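PDB 2BBD: coat protein from Sulfolobus turreted icosahedral virus, which probably builds the icosahedral capsid shell as its major coat protein, a double jelly-roll fold related to coat proteins of some bacterial and eukaryotic viruses. Local coordinates for residues Gly1-Glu6 and Thr153-Arg158; Asn28-Ile33 and Phe118-Phe123; Asp229-Glu234 and Asp296-Asn301; Thr190-Ala195 and Gln302-Ser307. One frame throughout, in Å; residues are numbered along the deposited sequence.

Interaction 1: residues Gly1-Glu6 and Thr153-Arg158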
# COMPACT_ATOMS: atom_id res chain seq x y z
N GLY A 1 -12.74 -18.36 12.80
CA GLY A 1 -12.46 -18.66 14.24
C GLY A 1 -12.36 -17.43 15.11
O GLY A 1 -12.77 -16.34 14.71
N GLU A 2 -11.79 -17.60 16.30
CA GLU A 2 -11.63 -16.50 17.24
C GLU A 2 -10.50 -15.56 16.80
O GLU A 2 -9.38 -15.99 16.54
CB GLU A 2 -11.33 -17.06 18.64
CG GLU A 2 -11.24 -16.02 19.74
CD GLU A 2 -11.06 -16.66 21.11
OE1 GLU A 2 -10.87 -15.93 22.11
OE2 GLU A 2 -11.10 -17.91 21.19
N ILE A 3 -10.81 -14.27 16.72
CA ILE A 3 -9.84 -13.27 16.30
C ILE A 3 -9.28 -12.51 17.49
O ILE A 3 -10.02 -12.06 18.36
CB ILE A 3 -10.48 -12.25 15.33
CG1 ILE A 3 -11.09 -12.98 14.13
CG2 ILE A 3 -9.43 -11.23 14.87
CD1 ILE A 3 -11.84 -12.06 13.17
N TYR A 4 -7.96 -12.38 17.54
CA TYR A 4 -7.32 -11.68 18.64
C TYR A 4 -6.04 -11.02 18.18
O TYR A 4 -5.44 -11.40 17.17
CB TYR A 4 -7.02 -12.64 19.81
CG TYR A 4 -6.01 -13.72 19.48
CD1 TYR A 4 -6.37 -14.83 18.73
CD2 TYR A 4 -4.68 -13.61 19.90
CE1 TYR A 4 -5.45 -15.81 18.40
CE2 TYR A 4 -3.74 -14.57 19.57
CZ TYR A 4 -4.14 -15.68 18.82
OH TYR A 4 -3.22 -16.63 18.47
N THR A 5 -5.62 -10.02 18.93
CA THR A 5 -4.44 -9.26 18.59
C THR A 5 -3.39 -9.23 19.69
O THR A 5 -3.72 -9.17 20.88
CB THR A 5 -4.85 -7.81 18.23
OG1 THR A 5 -5.73 -7.83 17.10
CG2 THR A 5 -3.65 -6.97 17.90
N GLU A 6 -2.13 -9.31 19.29
CA GLU A 6 -1.05 -9.21 20.26
C GLU A 6 0.16 -8.48 19.66
O GLU A 6 0.44 -8.54 18.45
CB GLU A 6 -0.67 -10.59 20.84
CG GLU A 6 -0.22 -11.67 19.87
CD GLU A 6 -0.09 -13.06 20.54
OE1 GLU A 6 0.58 -13.94 19.96
OE2 GLU A 6 -0.66 -13.29 21.63
N THR A 153 2.47 -5.40 15.64
CA THR A 153 1.28 -5.96 16.27
C THR A 153 0.57 -6.89 15.28
O THR A 153 0.29 -6.51 14.15
CB THR A 153 0.33 -4.87 16.73
OG1 THR A 153 1.00 -4.06 17.70
CG2 THR A 153 -0.90 -5.47 17.37
N ILE A 154 0.28 -8.10 15.72
CA ILE A 154 -0.35 -9.06 14.83
C ILE A 154 -1.76 -9.44 15.22
O ILE A 154 -2.06 -9.70 16.39
CB ILE A 154 0.54 -10.32 14.74
CG1 ILE A 154 1.94 -9.91 14.30
CG2 ILE A 154 -0.05 -11.33 13.75
CD1 ILE A 154 2.97 -10.97 14.51
N THR A 155 -2.65 -9.46 14.23
CA THR A 155 -4.02 -9.87 14.46
C THR A 155 -4.11 -11.31 13.94
O THR A 155 -3.89 -11.56 12.76
CB THR A 155 -5.02 -8.98 13.72
OG1 THR A 155 -5.00 -7.65 14.26
CG2 THR A 155 -6.43 -9.55 13.88
N TYR A 156 -4.42 -12.24 14.84
CA TYR A 156 -4.53 -13.64 14.48
C TYR A 156 -5.97 -14.09 14.45
O TYR A 156 -6.87 -13.37 14.86
CB TYR A 156 -3.82 -14.54 15.50
CG TYR A 156 -2.32 -14.46 15.50
CD1 TYR A 156 -1.64 -13.76 16.49
CD2 TYR A 156 -1.58 -15.13 14.54
CE1 TYR A 156 -0.25 -13.73 16.52
CE2 TYR A 156 -0.20 -15.10 14.55
CZ TYR A 156 0.46 -14.41 15.54
OH TYR A 156 1.84 -14.36 15.54
N GLU A 157 -6.17 -15.30 13.95
CA GLU A 157 -7.49 -15.91 13.94
C GLU A 157 -7.20 -17.39 14.16
O GLU A 157 -6.39 -18.00 13.44
CB GLU A 157 -8.23 -15.73 12.61
CG GLU A 157 -9.70 -16.12 12.73
CD GLU A 157 -10.47 -16.00 11.43
OE1 GLU A 157 -10.30 -14.99 10.71
OE2 GLU A 157 -11.27 -16.91 11.13
N ARG A 158 -7.83 -17.95 15.18
CA ARG A 158 -7.64 -19.34 15.49
C ARG A 158 -8.59 -20.14 14.60
O ARG A 158 -9.78 -20.26 14.89
CB ARG A 158 -7.91 -19.60 16.97
CG ARG A 158 -7.85 -21.06 17.34
CD ARG A 158 -7.73 -21.26 18.84
NE ARG A 158 -8.02 -22.64 19.21
CZ ARG A 158 -9.25 -23.15 19.26
NH1 ARG A 158 -10.30 -22.38 18.97
NH2 ARG A 158 -9.43 -24.42 19.61
O HOH W 1 -11.24 -20.51 17.41
O HOH W 2 2.70 -13.54 18.78

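Interaction 2: residues Asn28-Ile33 and Phe118-Phe123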
# COMPACT_ATOMS: atom_id res chain seq x y z
N ASN A 28 -0.97 -18.74 14.60
CA ASN A 28 -2.27 -19.10 14.05
C ASN A 28 -2.39 -18.42 12.71
O ASN A 28 -1.40 -17.87 12.19
CB ASN A 28 -3.40 -18.59 14.95
CG ASN A 28 -3.84 -19.62 15.97
OD1 ASN A 28 -4.17 -20.75 15.62
ND2 ASN A 28 -3.86 -19.22 17.25
N PHE A 29 -3.58 -18.46 12.13
CA PHE A 29 -3.81 -17.78 10.87
C PHE A 29 -3.68 -16.29 11.19
O PHE A 29 -3.95 -15.88 12.32
CB PHE A 29 -5.22 -18.09 10.34
CG PHE A 29 -5.31 -19.39 9.56
CD1 PHE A 29 -6.25 -19.53 8.53
CD2 PHE A 29 -4.47 -20.46 9.85
CE1 PHE A 29 -6.34 -20.72 7.80
CE2 PHE A 29 -4.56 -21.66 9.12
CZ PHE A 29 -5.50 -21.79 8.10
N ILE A 30 -3.26 -15.50 10.22
CA ILE A 30 -3.05 -14.07 10.42
C ILE A 30 -3.98 -13.22 9.54
O ILE A 30 -4.00 -13.39 8.32
CB ILE A 30 -1.58 -13.69 10.10
CG1 ILE A 30 -0.65 -14.41 11.09
CG2 ILE A 30 -1.40 -12.17 10.14
CD1 ILE A 30 0.83 -14.37 10.70
N ARG A 31 -4.73 -12.33 10.16
CA ARG A 31 -5.64 -11.46 9.42
C ARG A 31 -4.93 -10.15 9.07
O ARG A 31 -5.17 -9.56 8.00
CB ARG A 31 -6.90 -11.19 10.22
CG ARG A 31 -7.78 -12.42 10.43
CD ARG A 31 -8.99 -12.06 11.24
NE ARG A 31 -9.89 -11.21 10.46
CZ ARG A 31 -10.67 -11.67 9.49
NH1 ARG A 31 -10.68 -12.96 9.19
NH2 ARG A 31 -11.44 -10.83 8.80
N LYS A 32 -4.05 -9.68 9.95
CA LYS A 32 -3.31 -8.47 9.65
C LYS A 32 -2.08 -8.23 10.52
O LYS A 32 -1.89 -8.86 11.56
CB LYS A 32 -4.23 -7.24 9.69
CG LYS A 32 -4.62 -6.72 11.06
CD LYS A 32 -5.35 -5.37 10.91
CE LYS A 32 -5.80 -4.78 12.26
NZ LYS A 32 -4.65 -4.33 13.10
N ILE A 33 -1.24 -7.33 10.04
CA ILE A 33 -0.03 -6.95 10.75
C ILE A 33 0.01 -5.44 10.84
O ILE A 33 -0.18 -4.74 9.85
CB ILE A 33 1.23 -7.43 10.01
CG1 ILE A 33 1.26 -8.97 9.96
CG2 ILE A 33 2.47 -6.88 10.69
CD1 ILE A 33 2.36 -9.53 9.06
N PHE A 118 -1.06 -4.00 7.28
CA PHE A 118 -1.03 -4.92 6.16
C PHE A 118 -2.21 -5.87 6.33
O PHE A 118 -2.32 -6.60 7.32
CB PHE A 118 0.28 -5.73 6.15
CG PHE A 118 1.52 -4.88 6.10
CD1 PHE A 118 1.96 -4.19 7.23
CD2 PHE A 118 2.22 -4.72 4.91
CE1 PHE A 118 3.08 -3.35 7.18
CE2 PHE A 118 3.34 -3.89 4.84
CZ PHE A 118 3.77 -3.20 5.97
N ASP A 119 -3.12 -5.83 5.37
CA ASP A 119 -4.28 -6.69 5.41
C ASP A 119 -3.87 -7.98 4.71
O ASP A 119 -3.53 -7.97 3.53
CB ASP A 119 -5.45 -6.01 4.69
CG ASP A 119 -6.72 -6.83 4.73
OD1 ASP A 119 -7.77 -6.28 4.33
OD2 ASP A 119 -6.69 -8.01 5.16
N LEU A 120 -3.87 -9.09 5.44
CA LEU A 120 -3.49 -10.38 4.87
C LEU A 120 -4.71 -11.27 4.67
O LEU A 120 -4.56 -12.48 4.58
CB LEU A 120 -2.50 -11.11 5.78
CG LEU A 120 -1.05 -10.64 5.84
CD1 LEU A 120 -0.97 -9.30 6.53
CD2 LEU A 120 -0.22 -11.68 6.58
N ALA A 121 -5.89 -10.68 4.59
CA ALA A 121 -7.12 -11.46 4.42
C ALA A 121 -7.13 -12.45 5.58
O ALA A 121 -7.26 -12.05 6.74
CB ALA A 121 -7.09 -12.18 3.07
N ARG A 122 -7.01 -13.74 5.29
CA ARG A 122 -6.94 -14.72 6.37
C ARG A 122 -5.88 -15.72 5.95
O ARG A 122 -6.16 -16.83 5.53
CB ARG A 122 -8.29 -15.42 6.60
CG ARG A 122 -8.41 -15.94 8.02
CD ARG A 122 -9.72 -16.66 8.27
NE ARG A 122 -9.84 -17.86 7.45
CZ ARG A 122 -10.83 -18.74 7.58
NH1 ARG A 122 -11.77 -18.56 8.50
NH2 ARG A 122 -10.86 -19.82 6.80
N PHE A 123 -4.63 -15.28 6.08
CA PHE A 123 -3.45 -16.04 5.71
C PHE A 123 -3.21 -17.27 6.59
O PHE A 123 -3.17 -17.17 7.81
CB PHE A 123 -2.24 -15.11 5.77
CG PHE A 123 -1.02 -15.65 5.10
CD1 PHE A 123 -0.95 -15.72 3.72
CD2 PHE A 123 0.07 -16.08 5.85
CE1 PHE A 123 0.20 -16.22 3.08
CE2 PHE A 123 1.22 -16.58 5.23
CZ PHE A 123 1.28 -16.65 3.84

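Interaction 3: residues Asp229-Glu234 and Asp296-Asn301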
# COMPACT_ATOMS: atom_id res chain seq x y z
N ASP A 229 -0.81 18.50 -10.99
CA ASP A 229 -0.49 18.18 -12.37
C ASP A 229 -1.44 17.19 -13.04
O ASP A 229 -1.68 17.29 -14.25
CB ASP A 229 0.94 17.63 -12.49
CG ASP A 229 1.99 18.67 -12.19
OD1 ASP A 229 1.71 19.88 -12.35
OD2 ASP A 229 3.12 18.29 -11.81
N PRO A 230 -1.98 16.23 -12.29
CA PRO A 230 -2.88 15.30 -12.98
C PRO A 230 -4.24 15.94 -13.25
O PRO A 230 -4.81 16.58 -12.37
CB PRO A 230 -2.96 14.11 -12.02
CG PRO A 230 -2.76 14.72 -10.68
CD PRO A 230 -1.70 15.78 -10.91
N THR A 231 -4.75 15.78 -14.47
CA THR A 231 -6.04 16.36 -14.82
C THR A 231 -7.07 15.33 -15.27
O THR A 231 -8.28 15.53 -15.10
CB THR A 231 -5.88 17.41 -15.94
OG1 THR A 231 -5.25 16.80 -17.08
CG2 THR A 231 -5.02 18.55 -15.45
N GLU A 232 -6.60 14.21 -15.81
CA GLU A 232 -7.50 13.17 -16.30
C GLU A 232 -6.90 11.77 -16.13
O GLU A 232 -5.69 11.58 -16.29
CB GLU A 232 -7.79 13.40 -17.79
CG GLU A 232 -8.87 12.50 -18.38
CD GLU A 232 -10.26 13.11 -18.28
OE1 GLU A 232 -10.36 14.36 -18.23
OE2 GLU A 232 -11.25 12.35 -18.28
N TYR A 233 -7.76 10.81 -15.81
CA TYR A 233 -7.36 9.41 -15.63
C TYR A 233 -8.18 8.57 -16.59
O TYR A 233 -9.38 8.78 -16.76
CB TYR A 233 -7.63 8.93 -14.20
CG TYR A 233 -7.43 7.44 -14.02
CD1 TYR A 233 -6.19 6.92 -13.65
CD2 TYR A 233 -8.48 6.55 -14.25
CE1 TYR A 233 -6.00 5.54 -13.50
CE2 TYR A 233 -8.30 5.16 -14.11
CZ TYR A 233 -7.06 4.67 -13.73
OH TYR A 233 -6.88 3.32 -13.58
N GLU A 234 -7.54 7.58 -17.20
CA GLU A 234 -8.22 6.74 -18.17
C GLU A 234 -7.80 5.27 -18.06
O GLU A 234 -6.60 4.97 -18.04
CB GLU A 234 -7.91 7.26 -19.57
CG GLU A 234 -8.75 6.71 -20.69
CD GLU A 234 -8.30 7.26 -22.05
OE1 GLU A 234 -7.88 8.43 -22.10
OE2 GLU A 234 -8.38 6.52 -23.05
N ASP A 296 -4.01 5.42 -18.10
CA ASP A 296 -3.39 6.60 -18.71
C ASP A 296 -3.65 7.85 -17.90
O ASP A 296 -4.65 7.96 -17.19
CB ASP A 296 -3.95 6.80 -20.12
CG ASP A 296 -4.02 5.52 -20.92
OD1 ASP A 296 -5.00 5.34 -21.68
OD2 ASP A 296 -3.09 4.69 -20.81
N LEU A 297 -2.74 8.81 -18.02
CA LEU A 297 -2.88 10.07 -17.30
C LEU A 297 -2.59 11.29 -18.16
O LEU A 297 -1.83 11.23 -19.13
CB LEU A 297 -1.96 10.10 -16.08
CG LEU A 297 -2.17 9.10 -14.94
CD1 LEU A 297 -1.05 9.29 -13.91
CD2 LEU A 297 -3.55 9.30 -14.29
N ALA A 298 -3.23 12.40 -17.81
CA ALA A 298 -3.01 13.67 -18.47
C ALA A 298 -2.34 14.48 -17.38
O ALA A 298 -2.92 14.68 -16.32
CB ALA A 298 -4.34 14.32 -18.87
N LEU A 299 -1.11 14.93 -17.64
CA LEU A 299 -0.36 15.69 -16.65
C LEU A 299 0.05 17.09 -17.09
O LEU A 299 0.46 17.28 -18.23
CB LEU A 299 0.90 14.91 -16.24
CG LEU A 299 0.73 13.48 -15.74
CD1 LEU A 299 2.10 12.87 -15.49
CD2 LEU A 299 -0.10 13.47 -14.48
N GLN A 300 -0.04 18.05 -16.17
CA GLN A 300 0.34 19.44 -16.42
C GLN A 300 1.85 19.61 -16.54
O GLN A 300 2.34 20.59 -17.10
CB GLN A 300 -0.13 20.33 -15.27
CG GLN A 300 -1.63 20.37 -15.04
CD GLN A 300 -2.32 21.30 -16.02
OE1 GLN A 300 -2.85 20.86 -17.05
NE2 GLN A 300 -2.31 22.59 -15.71
N ASN A 301 2.60 18.65 -16.01
CA ASN A 301 4.06 18.68 -16.04
C ASN A 301 4.60 17.25 -16.21
O ASN A 301 3.90 16.28 -15.93
CB ASN A 301 4.62 19.26 -14.72
CG ASN A 301 4.42 20.78 -14.59
OD1 ASN A 301 4.91 21.55 -15.41
ND2 ASN A 301 3.69 21.20 -13.56
O HOH W 3 -3.03 17.81 -18.21

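Interaction 4: residues Thr190-Ala195 and Gln302-Ser307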
# COMPACT_ATOMS: atom_id res chain seq x y z
N THR A 190 6.47 4.47 -12.70
CA THR A 190 6.60 4.77 -14.12
C THR A 190 7.26 6.15 -14.15
O THR A 190 6.64 7.15 -13.78
CB THR A 190 5.26 4.85 -14.87
OG1 THR A 190 4.61 3.58 -14.86
CG2 THR A 190 5.52 5.26 -16.32
N PHE A 191 8.51 6.18 -14.57
CA PHE A 191 9.25 7.42 -14.60
C PHE A 191 9.12 8.20 -15.91
O PHE A 191 8.81 7.64 -16.96
CB PHE A 191 10.72 7.14 -14.30
CG PHE A 191 10.94 6.33 -13.05
CD1 PHE A 191 10.56 6.83 -11.81
CD2 PHE A 191 11.47 5.04 -13.12
CE1 PHE A 191 10.71 6.05 -10.64
CE2 PHE A 191 11.63 4.26 -11.97
CZ PHE A 191 11.25 4.77 -10.73
N ASN A 192 9.34 9.50 -15.79
CA ASN A 192 9.35 10.42 -16.91
C ASN A 192 8.11 10.43 -17.79
O ASN A 192 8.22 10.37 -19.01
CB ASN A 192 10.59 10.14 -17.76
CG ASN A 192 11.82 9.88 -16.91
OD1 ASN A 192 12.18 10.70 -16.06
ND2 ASN A 192 12.48 8.75 -17.13
N VAL A 193 6.93 10.50 -17.18
CA VAL A 193 5.70 10.56 -17.95
C VAL A 193 5.53 12.01 -18.40
O VAL A 193 5.40 12.91 -17.57
CB VAL A 193 4.49 10.16 -17.11
CG1 VAL A 193 3.22 10.29 -17.95
CG2 VAL A 193 4.66 8.74 -16.59
N PRO A 194 5.54 12.25 -19.72
CA PRO A 194 5.40 13.59 -20.30
C PRO A 194 4.08 14.32 -20.06
O PRO A 194 3.03 13.70 -19.89
CB PRO A 194 5.67 13.35 -21.78
CG PRO A 194 5.12 11.98 -22.00
CD PRO A 194 5.62 11.23 -20.78
N ALA A 195 4.15 15.64 -20.04
CA ALA A 195 2.98 16.48 -19.85
C ALA A 195 2.08 16.27 -21.06
O ALA A 195 2.56 16.08 -22.17
CB ALA A 195 3.40 17.95 -19.76
N GLN A 302 5.84 17.12 -16.68
CA GLN A 302 6.42 15.80 -16.83
C GLN A 302 6.78 15.35 -15.42
O GLN A 302 7.63 15.96 -14.77
CB GLN A 302 7.67 15.84 -17.71
CG GLN A 302 8.29 14.46 -17.92
CD GLN A 302 9.39 14.46 -18.96
OE1 GLN A 302 9.21 14.95 -20.07
NE2 GLN A 302 10.55 13.91 -18.60
N ASP A 303 6.13 14.29 -14.95
CA ASP A 303 6.38 13.80 -13.60
C ASP A 303 6.62 12.31 -13.55
O ASP A 303 6.53 11.60 -14.55
CB ASP A 303 5.18 14.08 -12.67
CG ASP A 303 4.71 15.52 -12.71
OD1 ASP A 303 5.56 16.43 -12.74
OD2 ASP A 303 3.48 15.72 -12.69
N ASN A 304 6.92 11.83 -12.35
CA ASN A 304 7.11 10.42 -12.14
C ASN A 304 5.81 9.95 -11.50
O ASN A 304 5.26 10.62 -10.62
CB ASN A 304 8.32 10.17 -11.24
CG ASN A 304 9.63 10.48 -11.96
OD1 ASN A 304 9.75 10.27 -13.17
ND2 ASN A 304 10.62 10.97 -11.22
N VAL A 305 5.29 8.83 -11.98
CA VAL A 305 4.04 8.28 -11.50
C VAL A 305 4.20 7.01 -10.67
O VAL A 305 5.00 6.13 -11.01
CB VAL A 305 3.09 7.97 -12.69
CG1 VAL A 305 1.72 7.52 -12.18
CG2 VAL A 305 2.98 9.22 -13.60
N TYR A 306 3.41 6.91 -9.61
CA TYR A 306 3.45 5.74 -8.74
C TYR A 306 2.09 5.12 -8.60
O TYR A 306 1.12 5.78 -8.25
CB TYR A 306 4.00 6.15 -7.38
CG TYR A 306 5.42 6.62 -7.50
CD1 TYR A 306 6.47 5.71 -7.58
CD2 TYR A 306 5.70 7.98 -7.61
CE1 TYR A 306 7.77 6.14 -7.77
CE2 TYR A 306 6.99 8.42 -7.81
CZ TYR A 306 8.02 7.50 -7.89
OH TYR A 306 9.31 7.95 -8.11
N SER A 307 2.03 3.82 -8.87
CA SER A 307 0.79 3.08 -8.79
C SER A 307 0.88 1.94 -7.77
O SER A 307 1.65 0.99 -7.94
CB SER A 307 0.43 2.52 -10.16
OG SER A 307 -0.73 1.73 -10.10
O HOH W 4 6.88 16.80 -21.09

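Interaction 1: residues Gly1-Glu6 and Thr153-Arg158
Y4 holds CG between its backbone N and carbonyl carbon (chi1 65°), while Y156 has CG anti to its carbonyl carbon (chi1 -70°), and the two side chains meet on the sheet face they share with E6. Y156 CB lies over one face of the Y4 ring, offset toward the rim: it is 3.5 Å from Y4 CZ and makes a CH-pi contact. The ring planes are near parallel, 28° apart, but displaced, with little overlap. E6 OE1 approaches to 3.5 Å from Y156 CE1, its carboxylate almost perpendicular to the ring. Both phenol oxygens are tied outside the pair, Y4 OH to N28 ND2 and Y156 OH to P25 O. On the other face, T5 OG1 and T155 OG1 share a hydrogen bond of 2.9 Å between two residues of a non-hydrogen-bonded pair. Beside them I3 CG2 packs on T155 CG2 at 3.6 Å, and I3 CG1 on E157 CG at 3.7 Å. The carboxylate of E157 then reaches the chain start: G1 N meets OE2 of E157 at 2.7 Å in a salt bridge, approached on the anti side. The same carboxylate also binds R31 and R122, which probably balances the charge of this buried group. Within the sheet, paired backbone bonds join Y4 with Y156 and E6 with I154; the shortest, Y156 N to Y4 O, measures 2.7 Å. This is regular antiparallel pairing of strand 145-158 with 2-13, the outermost strand of its sheet within the chain, in the N-terminal jelly roll of a double jelly-roll capsid protein.

Interaction 2: residues Asn28-Ile33 and Phe118-Phe123
R31 folds its side chain back over A121 and R122. Its CB lies 3.6 Å from A121 O and its CG 3.7 Å from A121 O. A bend at chi3 (69°) then turns NE out of line with the extended chain before it. The guanidinium has A121 O over one face, offset toward the rim, and NH1 comes to 3.9 Å from R122 CG. The two guanidinium planes stand 84° apart; salt bridges of R31 to E157, and of R122 to E157, E163 and E167, probably offset their repulsion. L120 packs on the isoleucines: it runs alongside I30, its CD2 3.8 Å from I30 CG2, while its CD1 faces I33 CG1 at 4.1 Å. L120 N donates to R31 O at 2.9 Å from well above the carbonyl plane. Two backbone bonds on each side, I30 with F123 and I33 with F118, keep the strands antiparallel. Between them the register against 118-123 slips by two where both chains turn a corner; R31 and K32 both face T155 of strand 145-158, a classic beta bulge. D119 OD2 accepts from A121 N at 2.8 Å, an Asx turn at the corner, where A121 has a positive phi. Strand 29-43 runs here between 145-158 and 108-123. I30, F118 and F123 lean on strand 131-137, I30 and I33 on strand 19-24, joining this sheet to the strands facing it.

Interaction 3: residues Asp229-Glu234 and Asp296-Asn301
An antiparallel pair at the heart of a four-stranded sheet brings D229-E234 against D296-N301, and its end is tied by D229 and N301. N301 ND2 donates to D229 OD1 at 2.7 Å, coming from above the carboxylate plane, with the amide plane turned 74° from it. Nearby, Q300 N donates to D229 O, so the one aspartate is gripped through both main chain and side chain; its OD2 takes a further bond from N220. Q300 CG rests 3.2 Å from D229 O. Next along, T231 N donates to A298 O at 2.8 Å. T231 OG1 and Q300 OE1 share a water, a bridge between strand 230-237 and the loop that follows 293-299. This sheet is one layer of the C-terminal jelly roll: strand 230-237 lies between 293-299 and 243-249, and the side chains of P230, Y233 and L297 lean on helix 250-261. On that face, P230 CB meets L299 CD2 at 3.8 Å. L297 CD2 touches the ring of Y233 at its edge, near the plane, 3.6 Å from CD1, and Y233 OH bonds to Q214. The reverse face is more polar. E234 OE2 and D296 OD1 stand 3.8 Å apart, their carboxylate planes nearly perpendicular, with D244 and E294 also close, a cluster of negative groups that may raise the proton affinity of one or more members. Across the backbone there, D296 N donates to E234 O at 2.6 Å.

Interaction 4: residues Thr190-Ala195 and Gln302-Ser307
F191 turns the rim of its ring toward N304 and Y306: N304 CG and Y306 OH both lie at the edge, near the ring plane. The amide of N304 stands almost perpendicular to the ring, its CG 3.8 Å from F191 CD1, while Y306 OH is 3.5 Å from F191 CE1. N304 has CG anti to its carbonyl carbon (chi1 -71°), and its OD1 takes a nearly straight hydrogen bond of 2.8 Å from N192 N, arriving close to the C=O axis. The N192 and N304 side chains run alongside each other in the same direction, with amide planes 68° apart. This side-chain bond fills in where the register shifts by one, a beta bulge in strand 182-193 at which N192 has left-handed backbone angles. Regular pairs stand at its two ends, T190 with V305 and V193 with D303. The two strands are neighbours in the large mixed sheet that runs on from the C-terminal jelly roll to strand 72-78, and the valines face the sheet across the sandwich. The V193 and V305 side chains meet at a slant, their CG2 atoms 3.5 Å apart, tighter than usual for carbons, while V193 also touches I200 and L299, and V305 reaches Y295 and L297. At the turn end Q302, its chain extended, lays CG 3.3 Å from V193 O, and its NE2 is 3.9 Å from N192 CB. A water joins Q302 OE1 to A195 N, at 3.1 Å from that nitrogen.

How the interactions relate
Interactions 1 and 2 share one sheet of the N-terminal jelly roll; E157 ties them, its carboxylate to R31 and its backbone N probably to F29 O. Interactions 3 and 4 lie in facing sheets on the other side of the chain's centre. Strands 293-299 and 303-313 follow one another, and L297 and L299 of interaction 3 pack on V305 and V193 of interaction 4. D229 OD2 and D303 OD2 lie 2.7 Å apart, consistent with a shared proton. Interaction 3 is mostly buried; the others are partly exposed. Interaction 1 relies on charges and tyrosines. Both 2 and 4 contain bulges, with arginine and aliphatic packing in 2 and an asparagine-backbone bond in 4; 3 combines an apolar face with clustered carboxylates.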